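Local atomic coordinates of GNA33 (Neisseria gonorrhoeae FA 1090, PDB entry 2G5D), a protein that probably cleaves the glycosidic linkage between N-acetylmuramic acid and N-acetylglucosamine in peptidoglycan as a lytic transglycosylase, leaving a 1,6-anhydro bond in the muramic acid residue. Residues L281-G284 / Q285-M288; H211-N214 / Q215-G219; Q87-H91 / S92-K96; F189-T192 / A193-A197; G142-D145 / D146-S149. All coordinates share one frame; numbering follows the deposited sequence.

Contact 1: L281-G284 / Q285-M288; sequences LKLG and QTSM
The backbone turns back between K282 and Q285, where the amide N of Q285 donates to the carbonyl O of K282 at 2.9 Å with an N-H...O angle of 157°. The donor sits 43° out of the carbonyl plane, above it and not on a lone pair. Q285 also supplies most of the side-chain contact. With CG anti to its own carbonyl carbon and the chain extended beyond, it lies back over the preceding residues. Its amide reaches two of them at once: NE2 is 3.4 Å from CD2 of L281, and OE1 is 3.5 Å from CB of K282. L281 uses both branches, for its CD1 comes within 3.4 Å of the backbone O of Q285, so the leucine fork spans the amide end and the main chain of one residue. Of the K282 side chain, CB and CG meet the amide oxygen, while the extended end leads away. Beyond the turn, T286 OG1 lies 4.0 Å from CD1 of L283, but its polar partner is G272 O in helix 271-276. L281 and L283 also rest on that helix. S287 occupies the N-cap position of helix 288-297, without a capping bond from its side chain. The arrangement is a surface beta turn, closed by an i to i+3 backbone bond, in the connection between helices 271-276 and 288-297.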
loop_
_atom_site.group_PDB
_atom_site.type_symbol
_atom_site.label_atom_id
_atom_site.label_comp_id
_atom_site.label_asym_id
_atom_site.label_seq_id
_atom_site.Cartn_x
_atom_site.Cartn_y
_atom_site.Cartn_z
ATOM N N LEU A 281 18.329 -13.887 15.886
ATOM C CA LEU A 281 17.146 -13.706 16.721
ATOM C C LEU A 281 16.197 -14.876 16.514
ATOM O O LEU A 281 16.317 -15.606 15.530
ATOM C CB LEU A 281 16.425 -12.404 16.363
ATOM C CG LEU A 281 16.971 -11.067 16.856
ATOM C CD1 LEU A 281 16.071 -9.949 16.358
ATOM C CD2 LEU A 281 17.082 -11.024 18.380
ATOM N N LYS A 282 15.264 -15.053 17.447
ATOM C CA LYS A 282 14.129 -15.950 17.244
ATOM C C LYS A 282 13.061 -15.194 16.436
ATOM O O LYS A 282 12.940 -13.967 16.558
ATOM C CB LYS A 282 13.578 -16.436 18.585
ATOM C CG LYS A 282 14.602 -17.179 19.432
ATOM C CD LYS A 282 13.959 -18.048 20.501
ATOM C CE LYS A 282 14.991 -18.971 21.141
ATOM N NZ LYS A 282 14.376 -19.944 22.091
ATOM N N LEU A 283 12.305 -15.916 15.609
ATOM C CA LEU A 283 11.308 -15.297 14.712
ATOM C C LEU A 283 10.079 -14.760 15.465
ATOM O O LEU A 283 8.990 -14.631 14.901
ATOM C CB LEU A 283 10.892 -16.281 13.604
ATOM C CG LEU A 283 10.158 -15.758 12.359
ATOM C CD1 LEU A 283 11.136 -15.342 11.271
ATOM C CD2 LEU A 283 9.183 -16.809 11.828
ATOM N N GLY A 284 10.263 -14.466 16.748
ATOM C CA GLY A 284 9.242 -13.826 17.568
ATOM C C GLY A 284 9.695 -12.421 17.914
ATOM O O GLY A 284 8.877 -11.553 18.230
ATOM N N GLN A 285 11.012 -12.213 17.848
ATOM C CA GLN A 285 11.638 -10.915 18.118
ATOM C C GLN A 285 12.034 -10.234 16.812
ATOM O O GLN A 285 12.748 -9.224 16.814
ATOM C CB GLN A 285 12.878 -11.102 18.987
ATOM C CG GLN A 285 12.794 -12.266 19.960
ATOM C CD GLN A 285 14.137 -12.599 20.567
ATOM O OE1 GLN A 285 14.512 -13.770 20.669
ATOM N NE2 GLN A 285 14.880 -11.565 20.965
ATOM N N THR A 286 11.546 -10.802 15.712
ATOM C CA THR A 286 11.827 -10.371 14.340
ATOM C C THR A 286 11.107 -9.057 13.934
ATOM O O THR A 286 11.123 -8.629 12.771
ATOM C CB THR A 286 11.584 -11.575 13.382
ATOM O OG1 THR A 286 12.853 -12.101 12.981
ATOM C CG2 THR A 286 10.743 -11.229 12.149
ATOM N N SER A 287 10.514 -8.408 14.922
ATOM C CA SER A 287 9.880 -7.113 14.758
ATOM C C SER A 287 10.930 -6.057 14.399
ATOM O O SER A 287 12.119 -6.226 14.683
ATOM C CB SER A 287 9.212 -6.734 16.075
ATOM O OG SER A 287 9.096 -7.883 16.916
ATOM N N MET A 288 10.482 -4.966 13.789
ATOM C CA MET A 288 11.343 -3.814 13.526
ATOM C C MET A 288 12.172 -3.455 14.768
ATOM O O MET A 288 13.390 -3.308 14.695
ATOM C CB MET A 288 10.481 -2.634 13.083
ATOM C CG MET A 288 11.230 -1.483 12.460
ATOM S SD MET A 288 11.230 -0.032 13.512
ATOM C CE MET A 288 12.794 -0.186 14.346
#

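Contact 2: H211-N214 / Q215-G219; sequences HTRN and QINGG
R213 O receives the amide N of N217 at 2.8 Å, one of the i to i+4 bonds that wind this short helix, 213-217, with T212 O to I216 N and N214 O to G218 N beside it. Both ends carry recognisable caps. T212 is the N-cap, and Q215, three residues on, returns its side chain to it: the N-H of T212 meets OE1 of Q215 at 3.0 Å and 167°, in the carbonyl plane on a lone pair. This is one half of a capping box, with a glutamine as the acceptor. T212 OG1 stands 3.2 Å from the same OE1, a weak contact whose proton is not settled. Q215 reaches back by running extended beyond CG. The edge of the H211 ring faces OE1 with ND1 3.7 Å away, the ring and amide planes 67° apart, while H211 NE2 is bonded to K224. On the inner side, CG1 of I216 packs 3.8 Å from CB of H211, and I216 also touches L221 and Y312. At the other end, G219, with its positive phi, closes a Schellman motif, its N bonding to I216 O at 3.1 Å. R213 leaves the helix with CG anti to the backbone N and bends at chi3 (-67°), running against F238 and H241 of helix 234-243. N217 links to its neighbours through two waters: water 1 accepts from R213 NH1 at 2.9 Å and also from N217 ND2, while water 2 accepts from N214 ND2 and donates to N217 OD1 at 3.0 Å.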
loop_
_atom_site.group_PDB
_atom_site.type_symbol
_atom_site.label_atom_id
_atom_site.label_comp_id
_atom_site.label_asym_id
_atom_site.label_seq_id
_atom_site.Cartn_x
_atom_site.Cartn_y
_atom_site.Cartn_z
ATOM N N HIS A 211 21.675 -1.170 -9.351
ATOM C CA HIS A 211 22.332 -1.518 -8.091
ATOM C C HIS A 211 21.377 -2.159 -7.071
ATOM O O HIS A 211 20.193 -1.827 -7.007
ATOM C CB HIS A 211 22.988 -0.274 -7.491
ATOM C CG HIS A 211 24.065 0.320 -8.347
ATOM N ND1 HIS A 211 25.291 -0.283 -8.524
ATOM C CD2 HIS A 211 24.110 1.477 -9.050
ATOM C CE1 HIS A 211 26.041 0.469 -9.308
ATOM N NE2 HIS A 211 25.348 1.543 -9.642
ATOM N N THR A 212 21.922 -3.091 -6.293
ATOM C CA THR A 212 21.183 -3.825 -5.265
ATOM C C THR A 212 21.305 -3.067 -3.955
ATOM O O THR A 212 22.173 -2.198 -3.830
ATOM C CB THR A 212 21.770 -5.237 -5.056
ATOM O OG1 THR A 212 23.168 -5.123 -4.775
ATOM C CG2 THR A 212 21.571 -6.117 -6.280
ATOM N N ARG A 213 20.444 -3.399 -2.987
ATOM C CA ARG A 213 20.489 -2.779 -1.651
ATOM C C ARG A 213 21.884 -2.811 -1.033
ATOM O O ARG A 213 22.348 -1.802 -0.516
ATOM C CB ARG A 213 19.498 -3.438 -0.687
ATOM C CG ARG A 213 19.484 -2.806 0.699
ATOM C CD ARG A 213 18.420 -3.406 1.585
ATOM N NE ARG A 213 17.073 -3.098 1.117
ATOM C CZ ARG A 213 16.388 -1.984 1.402
ATOM N NH1 ARG A 213 16.893 -1.030 2.181
ATOM N NH2 ARG A 213 15.174 -1.840 0.907
ATOM N N ASN A 214 22.545 -3.963 -1.093
ATOM C CA ASN A 214 23.881 -4.101 -0.507
ATOM C C ASN A 214 24.887 -3.133 -1.122
ATOM O O ASN A 214 25.716 -2.570 -0.412
ATOM C CB ASN A 214 24.402 -5.544 -0.605
ATOM C CG ASN A 214 25.787 -5.705 -0.010
ATOM O OD1 ASN A 214 26.712 -6.178 -0.675
ATOM N ND2 ASN A 214 25.946 -5.294 1.248
ATOM N N GLN A 215 24.804 -2.945 -2.438
ATOM C CA GLN A 215 25.707 -2.050 -3.158
ATOM C C GLN A 215 25.428 -0.579 -2.848
ATOM O O GLN A 215 26.366 0.206 -2.679
ATOM C CB GLN A 215 25.608 -2.298 -4.666
ATOM C CG GLN A 215 26.053 -3.679 -5.087
ATOM C CD GLN A 215 25.819 -3.927 -6.558
ATOM O OE1 GLN A 215 24.747 -3.630 -7.087
ATOM N NE2 GLN A 215 26.829 -4.455 -7.236
ATOM N N ILE A 216 24.144 -0.230 -2.762
ATOM C CA ILE A 216 23.687 1.113 -2.403
ATOM C C ILE A 216 24.045 1.438 -0.956
ATOM O O ILE A 216 24.494 2.550 -0.652
ATOM C CB ILE A 216 22.146 1.261 -2.632
ATOM C CG1 ILE A 216 21.799 1.055 -4.124
ATOM C CG2 ILE A 216 21.639 2.603 -2.139
ATOM C CD1 ILE A 216 20.294 0.752 -4.409
ATOM N N ASN A 217 23.822 0.477 -0.059
ATOM C CA ASN A 217 24.303 0.591 1.309
ATOM C C ASN A 217 25.798 0.896 1.348
ATOM O O ASN A 217 26.262 1.718 2.153
ATOM C CB ASN A 217 24.043 -0.706 2.073
ATOM C CG ASN A 217 22.607 -0.851 2.530
ATOM O OD1 ASN A 217 22.243 -1.895 3.063
ATOM N ND2 ASN A 217 21.789 0.187 2.341
ATOM N N GLY A 218 26.547 0.222 0.471
ATOM C CA GLY A 218 27.993 0.329 0.445
ATOM C C GLY A 218 28.501 1.591 -0.213
ATOM O O GLY A 218 29.702 1.787 -0.317
ATOM N N GLY A 219 27.586 2.440 -0.671
ATOM C CA GLY A 219 27.946 3.743 -1.230
ATOM C C GLY A 219 27.935 3.872 -2.742
ATOM O O GLY A 219 28.493 4.827 -3.276
HETATM O O HOH W 1 19.340 -0.838 3.668
HETATM O O HOH W 2 24.325 -3.974 3.457
#

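Contact 3: Q87-H91 / S92-K96; sequences QTPIH and SFQAK. Unlike the reference sequence in segment 87-91: I90 (reference Val).
A histidine ring caps this helix: ND1 of H91 accepts the amide N-H of F93 at 3.0 Å and 172°. The donor lies only 7° out of the imidazole plane, at the ring edge, so the N-H meets ND1 almost within that plane, which would probably leave the proton of a neutral ring on NE2. The ring gets there because CG of H91 is anti to its backbone N (chi1 -166°), swung forward over the first turn. CB of F93 stands beside the same nitrogen, 3.6 Å away. H91 is thus the N-cap of helix 92-102, and its carbonyl O starts the regular pattern by accepting from A95 N at 2.9 Å. Just ahead, I90 is the centre of an inverse gamma turn, spanned by a weak bond from H91 N to P89 O, and the loop enters the helix from there. Q94 closes over this junction. Its chain bends at chi2, which brings NE2 to 3.3 Å from CB of H91 with the amide nearly perpendicular to the imidazole. Nearer the backbone, CB of Q94 packs 3.8 Å from CD of P89, the two side chains at about a right angle. T88 adds its CG2 methyl, 3.8 Å from Q94 O, while its hydroxyl is bonded to Q84 O and the side chain also touches L62 of helix 58-72. S92 OG is bonded to the backbone N of A59 in that same helix.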
loop_
_atom_site.group_PDB
_atom_site.type_symbol
_atom_site.label_atom_id
_atom_site.label_comp_id
_atom_site.label_asym_id
_atom_site.label_seq_id
_atom_site.Cartn_x
_atom_site.Cartn_y
_atom_site.Cartn_z
ATOM N N GLN A 87 -21.668 17.065 -2.783
ATOM C CA GLN A 87 -22.871 17.791 -2.395
ATOM C C GLN A 87 -23.520 17.226 -1.110
ATOM O O GLN A 87 -24.598 17.646 -0.722
ATOM C CB GLN A 87 -23.853 17.826 -3.577
ATOM C CG GLN A 87 -23.349 18.716 -4.730
ATOM C CD GLN A 87 -24.150 18.579 -6.023
ATOM O OE1 GLN A 87 -23.933 19.348 -6.973
ATOM N NE2 GLN A 87 -25.067 17.598 -6.077
ATOM N N THR A 88 -22.834 16.281 -0.459
ATOM C CA THR A 88 -23.251 15.690 0.800
ATOM C C THR A 88 -22.462 16.276 2.003
ATOM O O THR A 88 -21.236 16.244 1.997
ATOM C CB THR A 88 -23.040 14.169 0.737
ATOM O OG1 THR A 88 -23.687 13.654 -0.437
ATOM C CG2 THR A 88 -23.573 13.481 1.995
ATOM N N PRO A 89 -23.165 16.824 3.034
ATOM C CA PRO A 89 -22.446 17.365 4.193
ATOM C C PRO A 89 -21.562 16.332 4.898
ATOM O O PRO A 89 -21.918 15.149 4.968
ATOM C CB PRO A 89 -23.584 17.809 5.147
ATOM C CG PRO A 89 -24.741 18.018 4.268
ATOM C CD PRO A 89 -24.625 16.964 3.192
ATOM N N ILE A 90 -20.422 16.780 5.429
ATOM C CA ILE A 90 -19.568 15.888 6.213
ATOM C C ILE A 90 -20.157 15.717 7.609
ATOM O O ILE A 90 -19.703 16.362 8.572
ATOM C CB ILE A 90 -18.074 16.365 6.283
ATOM C CG1 ILE A 90 -17.532 16.626 4.872
ATOM C CG2 ILE A 90 -17.209 15.313 6.987
ATOM C CD1 ILE A 90 -17.158 15.373 4.093
ATOM N N HIS A 91 -21.166 14.837 7.680
ATOM C CA HIS A 91 -21.915 14.492 8.897
ATOM C C HIS A 91 -22.496 13.116 8.695
ATOM O O HIS A 91 -23.023 12.821 7.626
ATOM C CB HIS A 91 -23.069 15.462 9.166
ATOM C CG HIS A 91 -23.635 15.358 10.556
ATOM N ND1 HIS A 91 -24.440 14.314 10.961
ATOM C CD2 HIS A 91 -23.506 16.173 11.633
ATOM C CE1 HIS A 91 -24.764 14.475 12.227
ATOM N NE2 HIS A 91 -24.218 15.602 12.660
ATOM N N SER A 92 -22.412 12.285 9.736
ATOM C CA SER A 92 -22.870 10.904 9.700
ATOM C C SER A 92 -24.335 10.686 9.372
ATOM O O SER A 92 -24.681 9.626 8.855
ATOM C CB SER A 92 -22.551 10.235 11.021
ATOM O OG SER A 92 -21.160 10.226 11.205
ATOM N N PHE A 93 -25.195 11.659 9.679
ATOM C CA PHE A 93 -26.622 11.523 9.383
ATOM C C PHE A 93 -26.860 11.523 7.877
ATOM O O PHE A 93 -27.436 10.577 7.325
ATOM C CB PHE A 93 -27.457 12.613 10.073
ATOM C CG PHE A 93 -28.936 12.495 9.811
ATOM C CD1 PHE A 93 -29.690 11.504 10.450
ATOM C CD2 PHE A 93 -29.570 13.349 8.914
ATOM C CE1 PHE A 93 -31.064 11.377 10.219
ATOM C CE2 PHE A 93 -30.945 13.227 8.670
ATOM C CZ PHE A 93 -31.689 12.246 9.333
ATOM N N GLN A 94 -26.397 12.590 7.230
ATOM C CA GLN A 94 -26.479 12.769 5.774
ATOM C C GLN A 94 -25.632 11.770 4.971
ATOM O O GLN A 94 -26.066 11.262 3.911
ATOM C CB GLN A 94 -26.040 14.190 5.440
ATOM C CG GLN A 94 -27.098 15.263 5.758
ATOM C CD GLN A 94 -27.080 15.834 7.189
ATOM O OE1 GLN A 94 -27.907 16.698 7.513
ATOM N NE2 GLN A 94 -26.153 15.385 8.029
ATOM N N ALA A 95 -24.432 11.498 5.482
ATOM C CA ALA A 95 -23.488 10.574 4.876
ATOM C C ALA A 95 -24.000 9.133 4.905
ATOM O O ALA A 95 -23.801 8.399 3.959
ATOM C CB ALA A 95 -22.137 10.686 5.565
ATOM N N LYS A 96 -24.650 8.726 5.992
ATOM C CA LYS A 96 -25.342 7.426 6.010
ATOM C C LYS A 96 -26.382 7.315 4.886
ATOM O O LYS A 96 -26.438 6.300 4.170
ATOM C CB LYS A 96 -26.050 7.201 7.335
ATOM C CG LYS A 96 -26.757 5.846 7.426
ATOM C CD LYS A 96 -27.224 5.601 8.828
ATOM C CE LYS A 96 -28.577 4.971 8.846
ATOM N NZ LYS A 96 -29.289 5.350 10.085
#

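Contact 4: F189-T192 / A193-A197; sequences FPIT and ARTTA
I191 and T192 meet T195 in a local turn held by a side chain, at the surface of the loop that joins strand 182-184 to strand 197-203. No backbone-to-backbone hydrogen bond joins 189-192 to 193-197; the link is the hydroxyl of T195. T195 OG1 accepts the amide N-H of T192 at 3.2 Å and 158°, and at the same time donates to the carbonyl O of R194 at 2.8 Å. That second bond is a sharply bent one at the acceptor, with a C=O...donor angle of 99°, the donor tilted from the carbonyl plane as expected for a residue bonding to the carbonyl just before it. The one hydroxyl thus accepts from T192 and donates to the carbonyl of the preceding residue, which probably holds the T195 side chain in this rotamer. With OG1 beside its backbone N and anti to its carbonyl carbon, T195 directs the hydroxyl to the turn while its carbons face I191. Here the two side chains run at about a right angle: CG2 of I191 lies 3.9 Å from CB of T195, and CG1 of I191 lies 4.0 Å from CG2 of T195. CA of I191 comes to 3.3 Å from T195 OG1. Upstream, P190 is the centre of an inverse gamma turn, with I191 N bonded to F189 O at 2.9 Å, so the chain bends once before it enters the second reversal. P190 leans on H266 and P267, F189 and I191 touch I198, and T196 pairs through its backbone with L152, leading the chain into strand 197-203, which lies between strands 148-151 and 206-209 in their sheet.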
loop_
_atom_site.group_PDB
_atom_site.type_symbol
_atom_site.label_atom_id
_atom_site.label_comp_id
_atom_site.label_asym_id
_atom_site.label_seq_id
_atom_site.Cartn_x
_atom_site.Cartn_y
_atom_site.Cartn_z
ATOM N N PHE A 189 18.547 -9.683 -15.666
ATOM C CA PHE A 189 17.560 -8.870 -14.956
ATOM C C PHE A 189 16.584 -9.747 -14.164
ATOM O O PHE A 189 16.254 -10.857 -14.602
ATOM C CB PHE A 189 16.804 -7.972 -15.940
ATOM C CG PHE A 189 17.656 -6.903 -16.568
ATOM C CD1 PHE A 189 18.552 -7.214 -17.591
ATOM C CD2 PHE A 189 17.548 -5.581 -16.150
ATOM C CE1 PHE A 189 19.341 -6.228 -18.174
ATOM C CE2 PHE A 189 18.330 -4.585 -16.727
ATOM C CZ PHE A 189 19.227 -4.910 -17.743
ATOM N N PRO A 190 16.122 -9.250 -12.997
ATOM C CA PRO A 190 15.242 -10.008 -12.093
ATOM C C PRO A 190 13.779 -10.110 -12.558
ATOM O O PRO A 190 12.879 -9.551 -11.924
ATOM C CB PRO A 190 15.348 -9.223 -10.779
ATOM C CG PRO A 190 15.601 -7.825 -11.211
ATOM C CD PRO A 190 16.433 -7.909 -12.458
ATOM N N ILE A 191 13.552 -10.830 -13.656
ATOM C CA ILE A 191 12.203 -11.061 -14.174
ATOM C C ILE A 191 11.640 -12.335 -13.546
ATOM O O ILE A 191 12.353 -13.333 -13.408
ATOM C CB ILE A 191 12.188 -11.147 -15.733
ATOM C CG1 ILE A 191 12.605 -9.816 -16.355
ATOM C CG2 ILE A 191 10.818 -11.532 -16.279
ATOM C CD1 ILE A 191 13.967 -9.847 -16.977
ATOM N N THR A 192 10.371 -12.288 -13.145
ATOM C CA THR A 192 9.663 -13.475 -12.667
ATOM C C THR A 192 8.444 -13.703 -13.565
ATOM O O THR A 192 8.413 -13.225 -14.703
ATOM C CB THR A 192 9.222 -13.329 -11.185
ATOM O OG1 THR A 192 10.074 -12.398 -10.508
ATOM C CG2 THR A 192 9.274 -14.679 -10.468
ATOM N N ALA A 193 7.449 -14.439 -13.070
ATOM C CA ALA A 193 6.171 -14.556 -13.763
ATOM C C ALA A 193 5.486 -13.188 -13.805
ATOM O O ALA A 193 4.645 -12.921 -14.667
ATOM C CB ALA A 193 5.282 -15.592 -13.081
ATOM N N ARG A 194 5.876 -12.327 -12.872
ATOM C CA ARG A 194 5.372 -10.968 -12.784
ATOM C C ARG A 194 6.535 -9.976 -12.906
ATOM O O ARG A 194 7.372 -9.867 -12.001
ATOM C CB ARG A 194 4.612 -10.779 -11.458
ATOM C CG ARG A 194 3.529 -9.705 -11.490
ATOM C CD ARG A 194 4.090 -8.327 -11.142
ATOM N NE ARG A 194 3.370 -7.250 -11.821
ATOM C CZ ARG A 194 3.636 -5.952 -11.676
ATOM N NH1 ARG A 194 4.615 -5.547 -10.869
ATOM N NH2 ARG A 194 2.919 -5.055 -12.347
ATOM N N THR A 195 6.601 -9.290 -14.046
ATOM C CA THR A 195 7.506 -8.147 -14.247
ATOM C C THR A 195 6.909 -7.219 -15.308
ATOM O O THR A 195 6.710 -7.617 -16.462
ATOM C CB THR A 195 8.963 -8.571 -14.631
ATOM O OG1 THR A 195 9.588 -9.232 -13.524
ATOM C CG2 THR A 195 9.808 -7.360 -15.006
ATOM N N THR A 196 6.616 -5.988 -14.896
ATOM C CA THR A 196 6.008 -4.989 -15.777
ATOM C C THR A 196 7.065 -4.213 -16.574
ATOM O O THR A 196 6.832 -3.834 -17.727
ATOM C CB THR A 196 5.071 -4.023 -14.990
ATOM O OG1 THR A 196 4.330 -3.211 -15.904
ATOM C CG2 THR A 196 5.859 -3.119 -14.037
ATOM N N ALA A 197 8.225 -4.006 -15.952
ATOM C CA ALA A 197 9.316 -3.219 -16.518
ATOM C C ALA A 197 10.650 -3.658 -15.932
ATOM O O ALA A 197 10.701 -4.197 -14.821
ATOM C CB ALA A 197 9.096 -1.734 -16.235
#

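Contact 5: G142-D145 / D146-S149; sequences GIPD and DFIS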
loop_
_atom_site.group_PDB
_atom_site.type_symbol
_atom_site.label_atom_id
_atom_site.label_comp_id
_atom_site.label_asym_id
_atom_site.label_seq_id
_atom_site.Cartn_x
_atom_site.Cartn_y
_atom_site.Cartn_z
ATOM N N GLY A 142 16.141 9.656 -3.752
ATOM C CA GLY A 142 15.141 9.672 -4.802
ATOM C C GLY A 142 15.651 8.903 -6.001
ATOM O O GLY A 142 16.693 8.248 -5.923
ATOM N N ILE A 143 14.915 8.967 -7.108
ATOM C CA ILE A 143 15.330 8.306 -8.349
ATOM C C ILE A 143 16.720 8.789 -8.822
ATOM O O ILE A 143 16.912 9.980 -9.091
ATOM C CB ILE A 143 14.261 8.449 -9.468
ATOM C CG1 ILE A 143 12.976 7.713 -9.070
ATOM C CG2 ILE A 143 14.795 7.918 -10.805
ATOM C CD1 ILE A 143 11.725 8.209 -9.778
ATOM N N PRO A 144 17.691 7.861 -8.906
ATOM C CA PRO A 144 19.062 8.175 -9.327
ATOM C C PRO A 144 19.161 8.831 -10.708
ATOM O O PRO A 144 18.253 8.698 -11.531
ATOM C CB PRO A 144 19.745 6.808 -9.337
ATOM C CG PRO A 144 18.951 5.984 -8.413
ATOM C CD PRO A 144 17.540 6.435 -8.580
ATOM N N ASP A 145 20.265 9.536 -10.943
ATOM C CA ASP A 145 20.522 10.223 -12.210
ATOM C C ASP A 145 20.666 9.281 -13.410
ATOM O O ASP A 145 20.483 9.698 -14.552
ATOM C CB ASP A 145 21.792 11.062 -12.089
ATOM C CG ASP A 145 21.703 12.120 -11.010
ATOM O OD1 ASP A 145 20.602 12.313 -10.436
ATOM O OD2 ASP A 145 22.744 12.766 -10.745
ATOM N N ASP A 146 21.008 8.022 -13.154
ATOM C CA ASP A 146 21.265 7.051 -14.220
ATOM C C ASP A 146 20.291 5.870 -14.174
ATOM O O ASP A 146 20.515 4.835 -14.800
ATOM C CB ASP A 146 22.708 6.539 -14.128
ATOM C CG ASP A 146 22.972 5.739 -12.853
ATOM O OD1 ASP A 146 22.359 6.042 -11.801
ATOM O OD2 ASP A 146 23.797 4.803 -12.906
ATOM N N PHE A 147 19.216 6.028 -13.418
ATOM C CA PHE A 147 18.224 4.978 -13.249
ATOM C C PHE A 147 17.240 5.065 -14.407
ATOM O O PHE A 147 16.540 6.061 -14.548
ATOM C CB PHE A 147 17.525 5.177 -11.907
ATOM C CG PHE A 147 16.478 4.151 -11.590
ATOM C CD1 PHE A 147 16.809 3.000 -10.892
ATOM C CD2 PHE A 147 15.148 4.357 -11.947
ATOM C CE1 PHE A 147 15.837 2.059 -10.572
ATOM C CE2 PHE A 147 14.177 3.415 -11.640
ATOM C CZ PHE A 147 14.532 2.260 -10.944
ATOM N N ILE A 148 17.218 4.037 -15.252
ATOM C CA ILE A 148 16.392 4.035 -16.467
ATOM C C ILE A 148 15.383 2.877 -16.460
ATOM O O ILE A 148 15.764 1.700 -16.435
ATOM C CB ILE A 148 17.262 4.058 -17.787
ATOM C CG1 ILE A 148 17.728 5.478 -18.119
ATOM C CG2 ILE A 148 16.485 3.531 -19.002
ATOM C CD1 ILE A 148 19.106 5.807 -17.643
ATOM N N SER A 149 14.098 3.229 -16.475
ATOM C CA SER A 149 13.028 2.239 -16.537
ATOM C C SER A 149 12.613 1.964 -17.981
ATOM O O SER A 149 12.347 2.889 -18.751
ATOM C CB SER A 149 11.821 2.689 -15.706
ATOM O OG SER A 149 10.791 1.715 -15.726
#
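The ring of F147 meets I143 and P144 at a slant: CD2 of F147 is 3.8 Å from the CG2 methyl of I143, and P144 CD also approaches obliquely. Two other aromatic rings, those of Y210 and F314, stack edge-to-face with it, and the buried phenyl group also touches K199 of strand 197-203 and D262 of strand 255-263. The backbone here is a type I beta turn from P144 to F147, leading into strand 148-151. Its closing bond, F147 N to P144 O, is weak at 3.4 Å though straight, at 164°. N171 ND2 reinforces the turn by donating to both P144 O and F147 O. With CG anti to the backbone N, F147 sends its ring out past the proline, and its CB packs 3.6 Å from P144 CD, the proline ring leaning on the root of the aromatic side chain. The other flat group is the carboxylate of D146, whose CG takes the crowded position between backbone N and carbonyl carbon (chi1 65°). Both its oxygens are engaged, OD2 in a salt bridge with K224 and OD1 with the hydroxyl of Y210, and OD1 also stands 3.7 Å from P144 CB.

How the contacts relate
Along the chain the order is contact 3, contact 5, contact 4, contact 2, contact 1. The last four lie within the MltA-specific insert range. Contact 3, at the head of helix 92-102, is far off, its centre 45 to 50 Å from theirs. Contacts 4 and 5 touch, A197 CB lying 3.9 Å from S149 OG, on the neighbouring antiparallel strands 148-151 and 197-203. Contacts 2 and 5 come within about 5 Å at their nearest atoms and share K224, bonded to both H211 and D146. Contacts 1 and 2, about 24 Å apart between centres, both reach helix 234-243. Four local turns and caps thus lie in the insert, while contact 3 sits beside helices 58-72 and 79-86, across the chain's centre from contacts 2, 4 and 5.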